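Local coordinates for protein beta-lactamase/D-alanine Carboxypeptidase (Yersinia pestis, PDB 3RJU) that probably hydrolyses beta-lactams or the D-alanyl amide bonds of peptidoglycan peptides, as a serine hydrolase of the beta-lactamase and penicillin-binding protein family, at residues Leu5-Val10 with Val37-Gly42; Ser116-Glu121 with Asn161-Leu166; Thr197-Ala202 with Asn219-Ala224; Phe263-Leu268 with Ala277-Ala282; Gly308-Met313 with Val325-Ser330. One frame throughout, in Å; residues are numbered along the deposited sequence.

Contact 1 of 5, residues Leu5-Val10 with Val37-Gly42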
# COMPACT_ATOMS: atom_id res chain seq x y z
N LEU A 5 2.50 -22.46 19.42
CA LEU A 5 1.11 -22.30 19.01
C LEU A 5 0.89 -21.47 17.73
O LEU A 5 -0.23 -21.41 17.22
CB LEU A 5 0.29 -21.66 20.14
CG LEU A 5 0.29 -22.32 21.51
CD1 LEU A 5 -0.65 -21.58 22.46
CD2 LEU A 5 -0.11 -23.79 21.43
N THR A 6 1.93 -20.83 17.21
CA THR A 6 1.73 -19.90 16.10
C THR A 6 0.97 -20.50 14.93
O THR A 6 0.01 -19.92 14.44
CB THR A 6 3.08 -19.37 15.59
OG1 THR A 6 3.86 -18.92 16.70
CG2 THR A 6 2.86 -18.21 14.63
N SER A 7 1.44 -21.66 14.45
CA SER A 7 0.84 -22.35 13.32
C SER A 7 -0.65 -22.71 13.62
O SER A 7 -1.55 -22.52 12.79
CB SER A 7 1.65 -23.62 13.07
OG SER A 7 1.10 -24.33 11.99
N GLN A 8 -0.89 -23.25 14.81
CA GLN A 8 -2.26 -23.61 15.20
C GLN A 8 -3.19 -22.38 15.31
O GLN A 8 -4.38 -22.45 14.96
CB GLN A 8 -2.26 -24.44 16.49
CG GLN A 8 -1.71 -25.88 16.35
CD GLN A 8 -0.18 -25.95 16.31
OE1 GLN A 8 0.51 -24.94 16.50
NE2 GLN A 8 0.36 -27.15 16.09
N ILE A 9 -2.67 -21.25 15.79
CA ILE A 9 -3.47 -20.04 15.84
C ILE A 9 -3.81 -19.57 14.42
O ILE A 9 -4.96 -19.22 14.12
CB ILE A 9 -2.77 -18.94 16.65
CG1 ILE A 9 -2.68 -19.34 18.14
CG2 ILE A 9 -3.50 -17.59 16.48
CD1 ILE A 9 -1.72 -18.47 18.97
N VAL A 10 -2.82 -19.58 13.54
CA VAL A 10 -3.09 -19.21 12.16
C VAL A 10 -4.18 -20.11 11.57
O VAL A 10 -5.09 -19.62 10.88
CB VAL A 10 -1.81 -19.25 11.29
CG1 VAL A 10 -2.14 -19.04 9.81
CG2 VAL A 10 -0.82 -18.16 11.77
N VAL A 37 4.58 -18.27 8.92
CA VAL A 37 3.54 -19.23 8.58
C VAL A 37 2.88 -18.76 7.30
O VAL A 37 2.41 -17.62 7.21
CB VAL A 37 2.48 -19.37 9.70
CG1 VAL A 37 1.41 -20.41 9.32
CG2 VAL A 37 3.13 -19.76 11.03
N ASN A 38 2.91 -19.62 6.29
CA ASN A 38 2.29 -19.34 5.00
C ASN A 38 1.11 -20.27 4.77
O ASN A 38 1.22 -21.46 5.05
CB ASN A 38 3.30 -19.53 3.87
CG ASN A 38 4.33 -18.44 3.83
OD1 ASN A 38 4.02 -17.29 3.54
ND2 ASN A 38 5.58 -18.79 4.11
N ARG A 39 0.01 -19.73 4.25
CA ARG A 39 -1.12 -20.56 3.86
C ARG A 39 -1.61 -20.08 2.50
O ARG A 39 -1.58 -18.88 2.20
CB ARG A 39 -2.27 -20.48 4.88
CG ARG A 39 -1.93 -21.00 6.27
CD ARG A 39 -1.62 -22.48 6.26
NE ARG A 39 -1.44 -23.00 7.62
CZ ARG A 39 -0.26 -23.34 8.13
NH1 ARG A 39 0.83 -23.23 7.38
NH2 ARG A 39 -0.18 -23.81 9.37
N SER A 40 -2.01 -21.03 1.66
CA SER A 40 -2.57 -20.72 0.36
C SER A 40 -3.85 -21.53 0.18
O SER A 40 -3.91 -22.70 0.58
CB SER A 40 -1.60 -21.10 -0.76
OG SER A 40 -0.37 -20.41 -0.63
N PHE A 41 -4.86 -20.92 -0.43
CA PHE A 41 -6.14 -21.58 -0.63
C PHE A 41 -6.70 -21.25 -2.00
O PHE A 41 -6.42 -20.19 -2.57
CB PHE A 41 -7.16 -21.09 0.39
CG PHE A 41 -6.75 -21.31 1.81
CD1 PHE A 41 -7.02 -22.50 2.44
CD2 PHE A 41 -6.13 -20.28 2.52
CE1 PHE A 41 -6.65 -22.69 3.77
CE2 PHE A 41 -5.76 -20.47 3.84
CZ PHE A 41 -6.02 -21.68 4.46
N GLY A 42 -7.56 -22.14 -2.49
CA GLY A 42 -8.31 -21.85 -3.70
C GLY A 42 -7.50 -22.02 -4.96
O GLY A 42 -6.65 -22.91 -5.06
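Val-10 on helix 6-20 and Val-37 on strand 35-42 reach toward each other tip to tip, where this N-terminal helix packs on the edge strand of the large antiparallel sheet of the beta-lactamase fold. The axes of the short segments 6-10 and 37-42 are 9.3 Å apart and run 30° from parallel.

Apolar packing comes from three side chains. Val-37 CG1, anti to the backbone N (chi1 -179°), comes within 3.8 Å of Val-10 CG1 and also meets Val-10 CB and CG2. The other branch, Val-37 CG2, turns to the first turn of the helix and lies 3.9 Å from Thr-6 CG2, these two side chains sliding past each other in opposite directions. Val-10 also touches Leu-28 and Val-30 of the adjacent strand 25-32, so the contact continues into the sheet. The hydroxyl of Thr-6 is engaged by Ser-1 and Asn-2.

Polar contact is confined to Arg-39, whose CG keeps a 4.1 Å contact with Val-10 CG1. Arg-39 NE forms a salt bridge with Asp-11 of helix 6-20, and NH1 donates to Asn-38 O at 3.0 Å. One face of the guanidinium carries Val-37 CG1, while Ser-7 OG lies at the guanidinium edge, in plane, and accepts a weak 3.0 Å hydrogen bond from Arg-39 NH2.

Contact 2 of 5, residues Ser116-Glu121 with Asn161-Leu166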
# COMPACT_ATOMS: atom_id res chain seq x y z
N SER A 116 -3.70 16.82 1.27
CA SER A 116 -3.29 17.86 0.33
C SER A 116 -4.44 18.70 -0.22
O SER A 116 -4.19 19.75 -0.82
CB SER A 116 -2.54 17.24 -0.87
OG SER A 116 -3.46 16.54 -1.71
N GLY A 117 -5.68 18.23 -0.09
CA GLY A 117 -6.80 18.91 -0.70
C GLY A 117 -7.05 18.51 -2.15
O GLY A 117 -8.00 19.00 -2.79
N LEU A 118 -6.21 17.64 -2.69
CA LEU A 118 -6.39 17.19 -4.07
C LEU A 118 -7.49 16.13 -4.15
O LEU A 118 -7.79 15.45 -3.16
CB LEU A 118 -5.08 16.62 -4.63
CG LEU A 118 -3.96 17.62 -4.86
CD1 LEU A 118 -2.66 16.88 -5.20
CD2 LEU A 118 -4.32 18.59 -6.00
N PRO A 119 -8.10 15.98 -5.33
CA PRO A 119 -9.14 14.95 -5.43
C PRO A 119 -8.55 13.54 -5.44
O PRO A 119 -7.35 13.36 -5.60
CB PRO A 119 -9.82 15.26 -6.77
CG PRO A 119 -8.76 15.94 -7.56
CD PRO A 119 -7.90 16.71 -6.59
N ARG A 120 -9.42 12.56 -5.29
CA ARG A 120 -8.99 11.17 -5.19
C ARG A 120 -8.38 10.70 -6.51
O ARG A 120 -7.34 10.03 -6.52
CB ARG A 120 -10.17 10.30 -4.77
CG ARG A 120 -9.91 8.81 -4.78
CD ARG A 120 -11.14 8.07 -4.29
NE ARG A 120 -10.95 6.64 -4.47
CZ ARG A 120 -10.90 5.74 -3.50
NH1 ARG A 120 -11.08 6.10 -2.23
NH2 ARG A 120 -10.68 4.47 -3.82
N GLU A 121 -9.04 11.03 -7.62
CA GLU A 121 -8.51 10.77 -8.96
C GLU A 121 -8.48 12.06 -9.78
O GLU A 121 -9.26 12.98 -9.57
CB GLU A 121 -9.37 9.76 -9.71
CG GLU A 121 -9.50 8.42 -9.03
CD GLU A 121 -8.29 7.52 -9.20
OE1 GLU A 121 -7.35 7.85 -9.95
OE2 GLU A 121 -8.30 6.45 -8.57
N ASN A 161 -5.42 8.73 -4.79
CA ASN A 161 -4.48 8.09 -5.70
C ASN A 161 -3.67 9.12 -6.46
O ASN A 161 -2.43 9.02 -6.51
CB ASN A 161 -5.24 7.16 -6.63
CG ASN A 161 -5.86 5.99 -5.88
OD1 ASN A 161 -5.27 5.48 -4.93
ND2 ASN A 161 -7.04 5.55 -6.31
N LEU A 162 -4.36 10.11 -7.04
CA LEU A 162 -3.70 11.19 -7.76
C LEU A 162 -2.53 11.79 -6.96
O LEU A 162 -1.43 11.95 -7.48
CB LEU A 162 -4.70 12.30 -8.06
CG LEU A 162 -4.13 13.57 -8.67
CD1 LEU A 162 -3.42 13.25 -9.99
CD2 LEU A 162 -5.26 14.60 -8.87
N ALA A 163 -2.79 12.15 -5.70
CA ALA A 163 -1.76 12.77 -4.88
C ALA A 163 -0.53 11.88 -4.72
O ALA A 163 0.60 12.37 -4.69
CB ALA A 163 -2.34 13.18 -3.51
N TYR A 164 -0.75 10.57 -4.57
CA TYR A 164 0.35 9.62 -4.41
C TYR A 164 1.17 9.43 -5.68
O TYR A 164 2.39 9.21 -5.61
CB TYR A 164 -0.14 8.28 -3.85
CG TYR A 164 0.23 8.11 -2.40
CD1 TYR A 164 1.43 7.53 -2.04
CD2 TYR A 164 -0.61 8.58 -1.38
CE1 TYR A 164 1.80 7.39 -0.71
CE2 TYR A 164 -0.25 8.46 -0.04
CZ TYR A 164 0.96 7.85 0.28
OH TYR A 164 1.34 7.71 1.59
N ASP A 165 0.53 9.51 -6.85
CA ASP A 165 1.30 9.45 -8.09
C ASP A 165 2.08 10.76 -8.32
O ASP A 165 3.23 10.73 -8.78
CB ASP A 165 0.39 9.07 -9.26
CG ASP A 165 -0.11 7.65 -9.11
OD1 ASP A 165 0.75 6.79 -8.81
OD2 ASP A 165 -1.33 7.42 -9.26
N LEU A 166 1.47 11.89 -7.96
CA LEU A 166 2.23 13.15 -7.97
C LEU A 166 3.44 13.06 -7.03
O LEU A 166 4.50 13.59 -7.33
CB LEU A 166 1.36 14.35 -7.60
CG LEU A 166 0.29 14.72 -8.65
CD1 LEU A 166 -0.71 15.73 -8.09
CD2 LEU A 166 0.92 15.25 -9.95
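A single carbonyl, Arg-120 O, accepts two successive backbone N-H groups, those of Asn-161 and Leu-162, where the chain enters helix 162-175. Tyr-159 and Asn-161 probably form the (S/Y)xN-type element of penicillin-binding enzymes, running into the helix. The bond from Leu-162 N to Arg-120 O is nearly straight (3.0 Å, 171°), whereas Asn-161 N, at 2.9 Å, is more bent but lies in the carbonyl plane on a lone pair.

The side chain of Asn-161 is held at both ends of its amide. ND2 donates to Glu-121 OE2 at 2.7 Å, from above the carboxylate plane, with amide and carboxylate 56° apart; OD1 accepts from Lys-65, the lysine of a probable SxxK motif. Glu-121 may therefore act as a second-shell residue that fixes the rotation of this amide.

Farther along both segments the contact is mainly apolar. Pro-119 CG lies 4.0 Å from Leu-162 CD2, and Ala-163 CB meets both Ser-116 OG and Leu-118 CD1. Ser-116 OG also accepts from Leu-118 N, forming an ST turn, and Leu-118 CD1 ends 3.7 Å from Leu-166 CD1.

Contact 3 of 5, residues Thr197-Ala202 with Asn219-Ala224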
# COMPACT_ATOMS: atom_id res chain seq x y z
N THR A 197 7.48 -5.27 -9.21
CA THR A 197 7.73 -4.53 -10.44
C THR A 197 6.50 -3.77 -10.91
O THR A 197 5.37 -4.11 -10.54
CB THR A 197 8.18 -5.51 -11.57
OG1 THR A 197 8.52 -4.76 -12.74
CG2 THR A 197 7.08 -6.52 -11.90
N LEU A 198 6.72 -2.73 -11.71
CA LEU A 198 5.67 -2.00 -12.41
C LEU A 198 5.67 -2.39 -13.88
O LEU A 198 4.81 -1.96 -14.65
CB LEU A 198 5.90 -0.49 -12.30
CG LEU A 198 5.78 0.10 -10.90
CD1 LEU A 198 6.53 1.43 -10.79
CD2 LEU A 198 4.31 0.24 -10.49
N THR A 199 6.63 -3.22 -14.27
CA THR A 199 6.80 -3.58 -15.66
C THR A 199 7.04 -5.09 -15.80
O THR A 199 8.15 -5.53 -16.14
CB THR A 199 7.98 -2.79 -16.29
OG1 THR A 199 9.17 -3.05 -15.53
CG2 THR A 199 7.71 -1.28 -16.24
N PRO A 200 6.01 -5.89 -15.52
CA PRO A 200 6.21 -7.35 -15.55
C PRO A 200 6.54 -7.89 -16.94
O PRO A 200 6.09 -7.37 -17.97
CB PRO A 200 4.86 -7.90 -15.07
CG PRO A 200 3.88 -6.81 -15.39
CD PRO A 200 4.63 -5.52 -15.18
N THR A 201 7.34 -8.95 -16.95
CA THR A 201 7.62 -9.67 -18.19
C THR A 201 6.48 -10.63 -18.51
O THR A 201 5.57 -10.83 -17.70
CB THR A 201 8.87 -10.52 -18.03
OG1 THR A 201 8.65 -11.50 -17.01
CG2 THR A 201 10.07 -9.64 -17.65
N ALA A 202 6.54 -11.25 -19.68
CA ALA A 202 5.57 -12.28 -20.03
C ALA A 202 5.61 -13.45 -19.04
O ALA A 202 4.56 -13.98 -18.66
CB ALA A 202 5.81 -12.79 -21.46
N ASN A 219 2.05 -2.85 -18.19
CA ASN A 219 2.84 -1.81 -17.56
C ASN A 219 1.91 -0.94 -16.73
O ASN A 219 0.90 -0.44 -17.23
CB ASN A 219 3.53 -1.02 -18.67
CG ASN A 219 4.35 0.17 -18.17
OD1 ASN A 219 3.85 1.01 -17.42
ND2 ASN A 219 5.60 0.25 -18.61
N THR A 220 2.24 -0.77 -15.45
CA THR A 220 1.42 0.01 -14.54
C THR A 220 2.19 1.21 -13.97
O THR A 220 1.86 1.75 -12.90
CB THR A 220 0.93 -0.86 -13.38
OG1 THR A 220 2.05 -1.50 -12.76
CG2 THR A 220 -0.08 -1.93 -13.87
N VAL A 221 3.21 1.66 -14.70
CA VAL A 221 4.01 2.79 -14.24
C VAL A 221 3.16 4.06 -14.02
O VAL A 221 3.50 4.90 -13.17
CB VAL A 221 5.18 3.07 -15.21
CG1 VAL A 221 5.85 4.41 -14.88
CG2 VAL A 221 6.17 1.93 -15.14
N ALA A 222 2.05 4.20 -14.74
CA ALA A 222 1.14 5.33 -14.53
C ALA A 222 0.68 5.46 -13.07
O ALA A 222 0.44 6.57 -12.59
CB ALA A 222 -0.05 5.25 -15.43
N ALA A 223 0.57 4.33 -12.37
CA ALA A 223 0.14 4.34 -10.98
C ALA A 223 1.31 3.95 -10.05
O ALA A 223 1.11 3.30 -9.02
CB ALA A 223 -1.05 3.39 -10.78
N ALA A 224 2.51 4.37 -10.42
CA ALA A 224 3.73 4.01 -9.71
C ALA A 224 3.70 4.34 -8.22
O ALA A 224 4.25 3.61 -7.40
CB ALA A 224 4.92 4.70 -10.36
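Leu-198 enters the bend formed by residues 219-224, and each part of its side chain finds a different partner there. CB lies 3.7 Å from Val-221 CG2. CG stands anti to the carbonyl carbon (chi1 -66°), and beyond it the two methyls diverge. CD1 ends 3.7 Å from Ala-224 CB, while CD2 comes 3.6 Å from Thr-220 OG1 and also approaches the carbonyl oxygen of that residue. The side chain is buried, with Leu-183 of helix 179-191 and Ile-229 as further neighbours.

The backbone of the same leucine supplies the polar link. Thr-220 N donates to Leu-198 O at 2.9 Å, in the carbonyl plane and almost straight (172°), and Asn-219 CA makes a longer C-H...O approach to this oxygen. The hydroxyl of Thr-220 is bonded to Gly-228 O, which ties the bend to the chain leading into strand 230-231.

Nearer the surface, Thr-199 lies beside Asn-219, both side chains pointing the same way. Its methyl CG2 touches Asn-219 ND2 at 3.5 Å and also packs on Val-221 CG2, the methyl already met by Leu-198.

Each segment is shaped by a side-chain acceptor: Thr-197 OG1 takes Thr-199 N at 2.9 Å, and Asn-219 OD1 takes Val-221 N. These are an ST turn and an Asx turn, the latter leading into the short 3-10 segment 221-222. The two turns lie at the two ends of the loop that contains helix 202-205 and the Cys-205 to Cys-217 disulfide.

Contact 4 of 5, residues Phe263-Leu268 with Ala277-Ala282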
# COMPACT_ATOMS: atom_id res chain seq x y z
N PHE A 263 -1.04 12.83 11.77
CA PHE A 263 -2.33 13.43 12.12
C PHE A 263 -3.16 12.48 12.97
O PHE A 263 -3.54 11.40 12.52
CB PHE A 263 -3.13 13.80 10.86
CG PHE A 263 -2.45 14.83 10.00
CD1 PHE A 263 -2.69 16.19 10.18
CD2 PHE A 263 -1.57 14.44 9.01
CE1 PHE A 263 -2.05 17.13 9.39
CE2 PHE A 263 -0.93 15.37 8.22
CZ PHE A 263 -1.16 16.72 8.42
N GLN A 264 -3.45 12.89 14.20
CA GLN A 264 -4.47 12.20 14.98
C GLN A 264 -5.83 12.50 14.34
O GLN A 264 -6.02 13.57 13.75
CB GLN A 264 -4.46 12.71 16.41
CG GLN A 264 -3.17 12.39 17.15
CD GLN A 264 -2.88 10.90 17.22
OE1 GLN A 264 -3.77 10.10 17.50
NE2 GLN A 264 -1.64 10.51 16.95
N ARG A 265 -6.78 11.58 14.47
CA ARG A 265 -8.08 11.78 13.84
C ARG A 265 -8.70 13.12 14.26
O ARG A 265 -9.25 13.85 13.43
CB ARG A 265 -9.03 10.63 14.21
CG ARG A 265 -10.26 10.59 13.34
CD ARG A 265 -11.20 9.45 13.72
NE ARG A 265 -12.36 9.40 12.84
CZ ARG A 265 -12.39 8.74 11.68
NH1 ARG A 265 -11.33 8.05 11.26
NH2 ARG A 265 -13.48 8.78 10.92
N GLY A 266 -8.57 13.44 15.54
CA GLY A 266 -9.14 14.66 16.07
C GLY A 266 -8.40 15.92 15.66
O GLY A 266 -8.89 17.02 15.93
N ASP A 267 -7.24 15.78 15.00
CA ASP A 267 -6.45 16.93 14.53
C ASP A 267 -6.98 17.42 13.18
O ASP A 267 -6.49 18.43 12.66
CB ASP A 267 -4.98 16.57 14.28
CG ASP A 267 -4.19 16.22 15.53
OD1 ASP A 267 -4.53 16.69 16.64
OD2 ASP A 267 -3.17 15.47 15.36
N LEU A 268 -7.89 16.65 12.56
CA LEU A 268 -8.46 16.98 11.25
C LEU A 268 -9.93 17.35 11.34
O LEU A 268 -10.67 16.85 12.19
CB LEU A 268 -8.31 15.79 10.29
CG LEU A 268 -6.87 15.43 9.99
CD1 LEU A 268 -6.79 14.03 9.40
CD2 LEU A 268 -6.26 16.47 9.05
N ALA A 277 -10.77 -0.48 6.83
CA ALA A 277 -10.55 -1.65 7.68
C ALA A 277 -10.95 -1.38 9.13
O ALA A 277 -10.70 -2.20 10.02
CB ALA A 277 -9.10 -2.08 7.61
N GLY A 278 -11.58 -0.23 9.36
CA GLY A 278 -12.00 0.17 10.69
C GLY A 278 -11.60 1.62 10.92
O GLY A 278 -10.86 2.19 10.11
N GLN A 279 -12.06 2.23 12.00
CA GLN A 279 -11.79 3.65 12.22
C GLN A 279 -10.30 3.95 12.29
O GLN A 279 -9.57 3.30 13.04
CB GLN A 279 -12.44 4.12 13.51
CG GLN A 279 -12.13 5.56 13.86
CD GLN A 279 -12.94 6.03 15.05
OE1 GLN A 279 -14.17 6.15 14.97
NE2 GLN A 279 -12.26 6.27 16.17
N ALA A 280 -9.88 4.93 11.49
CA ALA A 280 -8.52 5.41 11.51
C ALA A 280 -8.35 6.37 12.67
O ALA A 280 -8.94 7.44 12.69
CB ALA A 280 -8.19 6.13 10.19
N ASP A 281 -7.54 5.97 13.64
CA ASP A 281 -7.28 6.85 14.78
C ASP A 281 -6.11 7.82 14.57
O ASP A 281 -6.05 8.88 15.21
CB ASP A 281 -7.11 6.02 16.04
CG ASP A 281 -8.40 5.33 16.42
OD1 ASP A 281 -9.42 6.04 16.52
OD2 ASP A 281 -8.41 4.09 16.57
N ALA A 282 -5.20 7.46 13.67
CA ALA A 282 -4.14 8.38 13.27
C ALA A 282 -3.69 8.04 11.87
O ALA A 282 -3.77 6.88 11.45
CB ALA A 282 -2.95 8.36 14.27
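Arg-265 lays its guanidinium against the side chain of Gln-279, with Gln-279 CG over one face, offset toward the rim and 3.7 Å from Arg-265 NH1. The guanidinium and the amide are stacked with their planes only 19° apart, although the two chains cross obliquely. Arg-265 is extended from CG to NE, with CG anti to the backbone N (chi1 -166°), and its aliphatic part runs close to Ala-280 O, which is nearest at Arg-265 CD (3.2 Å). At the edge of the guanidinium, in plane, lies this same oxygen, Ala-280 O, to which NH1 donates at 2.9 Å and 164°. NH1 also forms a salt bridge with Asp-275, whose OD1 in turn accepts from Ala-280 N.

Gln-279 has its own polar tie: NE2 donates to Asp-281 OD1 at 2.9 Å on the syn side of the carboxylate. This bond probably helps hold the stacked amide against rotation. The other oxygen of Asp-281 is taken by Lys-293 and by the backbone N of Ala-291.

The backbones join where Arg-265 N donates to Asp-281 O at 2.9 Å, from above the carbonyl plane. Next to this bond, Gln-264 and Ala-282 form a non-hydrogen-bonded antiparallel pair, and Gln-264 NE2 lies 3.7 Å from Ala-282 CB.

Asp-281 and Ala-282 both face Tyr-289 in a classic beta bulge. The contact thus lies at one margin of the large antiparallel sheet, where outermost strand 261-264 pairs with strand 282-284, which is followed by strand 288-290.

Contact 5 of 5, residues Gly308-Met313 with Val325-Ser330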
# COMPACT_ATOMS: atom_id res chain seq x y z
N GLY A 308 -9.31 -6.83 -9.48
CA GLY A 308 -9.75 -8.14 -9.04
C GLY A 308 -9.02 -8.64 -7.80
O GLY A 308 -9.33 -9.73 -7.30
N PHE A 309 -8.06 -7.85 -7.31
CA PHE A 309 -7.31 -8.18 -6.09
C PHE A 309 -7.76 -7.32 -4.93
O PHE A 309 -8.07 -6.14 -5.11
CB PHE A 309 -5.80 -7.94 -6.28
CG PHE A 309 -5.13 -8.95 -7.16
CD1 PHE A 309 -4.48 -10.06 -6.62
CD2 PHE A 309 -5.20 -8.82 -8.54
CE1 PHE A 309 -3.88 -11.00 -7.43
CE2 PHE A 309 -4.59 -9.76 -9.36
CZ PHE A 309 -3.94 -10.86 -8.80
N ILE A 310 -7.76 -7.91 -3.74
CA ILE A 310 -7.81 -7.13 -2.50
C ILE A 310 -6.65 -7.55 -1.60
O ILE A 310 -6.28 -8.73 -1.54
CB ILE A 310 -9.15 -7.24 -1.76
CG1 ILE A 310 -9.56 -8.70 -1.50
CG2 ILE A 310 -10.24 -6.46 -2.51
CD1 ILE A 310 -10.77 -8.81 -0.59
N THR A 311 -6.05 -6.58 -0.92
CA THR A 311 -4.90 -6.83 -0.09
C THR A 311 -5.04 -6.11 1.23
O THR A 311 -5.74 -5.10 1.35
CB THR A 311 -3.58 -6.35 -0.76
OG1 THR A 311 -3.76 -5.01 -1.24
CG2 THR A 311 -3.20 -7.23 -1.94
N TYR A 312 -4.37 -6.65 2.24
CA TYR A 312 -4.38 -6.01 3.54
C TYR A 312 -3.12 -6.40 4.28
O TYR A 312 -2.69 -7.57 4.24
CB TYR A 312 -5.62 -6.44 4.32
CG TYR A 312 -5.83 -5.80 5.68
CD1 TYR A 312 -5.90 -4.41 5.83
CD2 TYR A 312 -5.96 -6.60 6.83
CE1 TYR A 312 -6.12 -3.83 7.07
CE2 TYR A 312 -6.18 -6.02 8.08
CZ TYR A 312 -6.24 -4.63 8.20
OH TYR A 312 -6.45 -4.04 9.43
N MSE A 313 -2.52 -5.43 4.95
CA MSE A 313 -1.39 -5.70 5.81
C MSE A 313 -1.69 -5.10 7.17
O MSE A 313 -2.11 -3.94 7.25
CB MSE A 313 -0.10 -5.08 5.26
CG MSE A 313 1.12 -5.40 6.12
SE MSE A 313 2.78 -4.77 5.36
CE MSE A 313 2.77 -5.80 3.71
N VAL A 325 -2.24 -10.36 3.59
CA VAL A 325 -3.14 -11.26 2.90
C VAL A 325 -3.47 -10.70 1.53
O VAL A 325 -3.57 -9.48 1.34
CB VAL A 325 -4.45 -11.53 3.71
CG1 VAL A 325 -5.23 -10.24 3.91
CG2 VAL A 325 -5.30 -12.57 3.02
N VAL A 326 -3.61 -11.59 0.56
CA VAL A 326 -4.03 -11.19 -0.77
C VAL A 326 -5.12 -12.17 -1.20
O VAL A 326 -5.00 -13.40 -1.02
CB VAL A 326 -2.86 -11.16 -1.81
CG1 VAL A 326 -2.08 -12.49 -1.83
CG2 VAL A 326 -3.43 -10.83 -3.21
N VAL A 327 -6.20 -11.62 -1.74
CA VAL A 327 -7.31 -12.42 -2.23
C VAL A 327 -7.69 -11.96 -3.63
O VAL A 327 -7.70 -10.76 -3.91
CB VAL A 327 -8.54 -12.25 -1.27
CG1 VAL A 327 -9.89 -12.47 -1.98
CG2 VAL A 327 -8.40 -13.13 -0.02
N THR A 328 -7.97 -12.90 -4.52
CA THR A 328 -8.65 -12.56 -5.75
C THR A 328 -10.18 -12.65 -5.54
O THR A 328 -10.69 -13.63 -4.98
CB THR A 328 -8.20 -13.46 -6.90
OG1 THR A 328 -8.14 -14.81 -6.42
CG2 THR A 328 -6.82 -13.06 -7.42
N ARG A 329 -10.90 -11.61 -5.95
CA ARG A 329 -12.33 -11.49 -5.65
C ARG A 329 -13.20 -12.48 -6.42
O ARG A 329 -12.94 -12.76 -7.59
CB ARG A 329 -12.82 -10.08 -6.02
CG ARG A 329 -12.19 -8.95 -5.19
CD ARG A 329 -12.98 -7.65 -5.44
NE ARG A 329 -14.32 -7.75 -4.87
CZ ARG A 329 -15.44 -7.92 -5.58
NH1 ARG A 329 -16.61 -8.03 -4.97
NH2 ARG A 329 -15.40 -7.98 -6.91
N SER A 330 -14.24 -12.98 -5.78
CA SER A 330 -15.41 -13.41 -6.55
C SER A 330 -16.44 -12.27 -6.51
O SER A 330 -16.23 -11.25 -5.83
CB SER A 330 -16.01 -14.69 -5.98
OG SER A 330 -16.57 -14.45 -4.71
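Ile-310 and Val-327 form a hydrogen-bonded pair of the antiparallel beta hairpin made by strands 309-316 and 321-328, inside the large sheet of the beta-lactamase fold. Ile-310 N donates to Val-327 O and Val-327 N to Ile-310 O, both at 2.9 Å and nearly along the C=O axis. The pair Tyr-312 and Val-325 repeats this exchange, with Tyr-312 N to Val-325 O at 3.1 Å. Past the end of the regular pairing, Arg-329 N donates to Gly-308 O at 2.8 Å; Gly-308 has a positive phi of 89°, which favours glycine.

The intervening residues turn their backbone polar groups to the flanking strands. Thr-311 bonds to Gly-304 of strand 299-306, while Val-326 bonds to Ala-27 of strand 25-32. Side-chain hydroxyls are satisfied beyond the hairpin: Thr-311 OG1 by Ile-60 O, Thr-328 OG1 by Gly-25 N and Tyr-312 OH by Asn-343 of helix 336-349. Arg-329 NH1 reaches the carbonyls of Gln-331 and Thr-333.

On the face with Ile-310, Tyr-312, Val-325 and Val-327, Ile-310 CG1 packs 3.7 Å from Val-327 CB, and helix 336-349 covers this side through Met-338 and Val-342. The other face carries Phe-309, Thr-311, Val-326 and Thr-328. There Val-326 CG2 meets Phe-309 CD1 at the ring edge, 3.7 Å away, and Thr-328 CG2 makes a CH-pi contact over one face of the ring, 3.9 Å from its centroid.

How the contacts relate
From the N terminus, contact 1 closes the path from the first helix to strand 35-42, at one margin of the large sheet. Contact 2 then closes a 39-residue path, which includes helix 137-144, onto helix 162-175, contact 3 closes the excursion holding the disulfide, contact 4 joins short strands at the opposite margin of the sheet, and contact 5 closes the hairpin inside it. All five follow in series; none nests or crosses. Contacts 2 and 3 touch where Asp-165 packs on Ala-222 and Ala-223, joining helix 162-175 to the loop before strand 230-231, and contacts 4 and 5 touch through Ala-277 and Tyr-312. Contacts 1 and 2 lie on opposite sides of the chain's centre, centres about 37 Å apart.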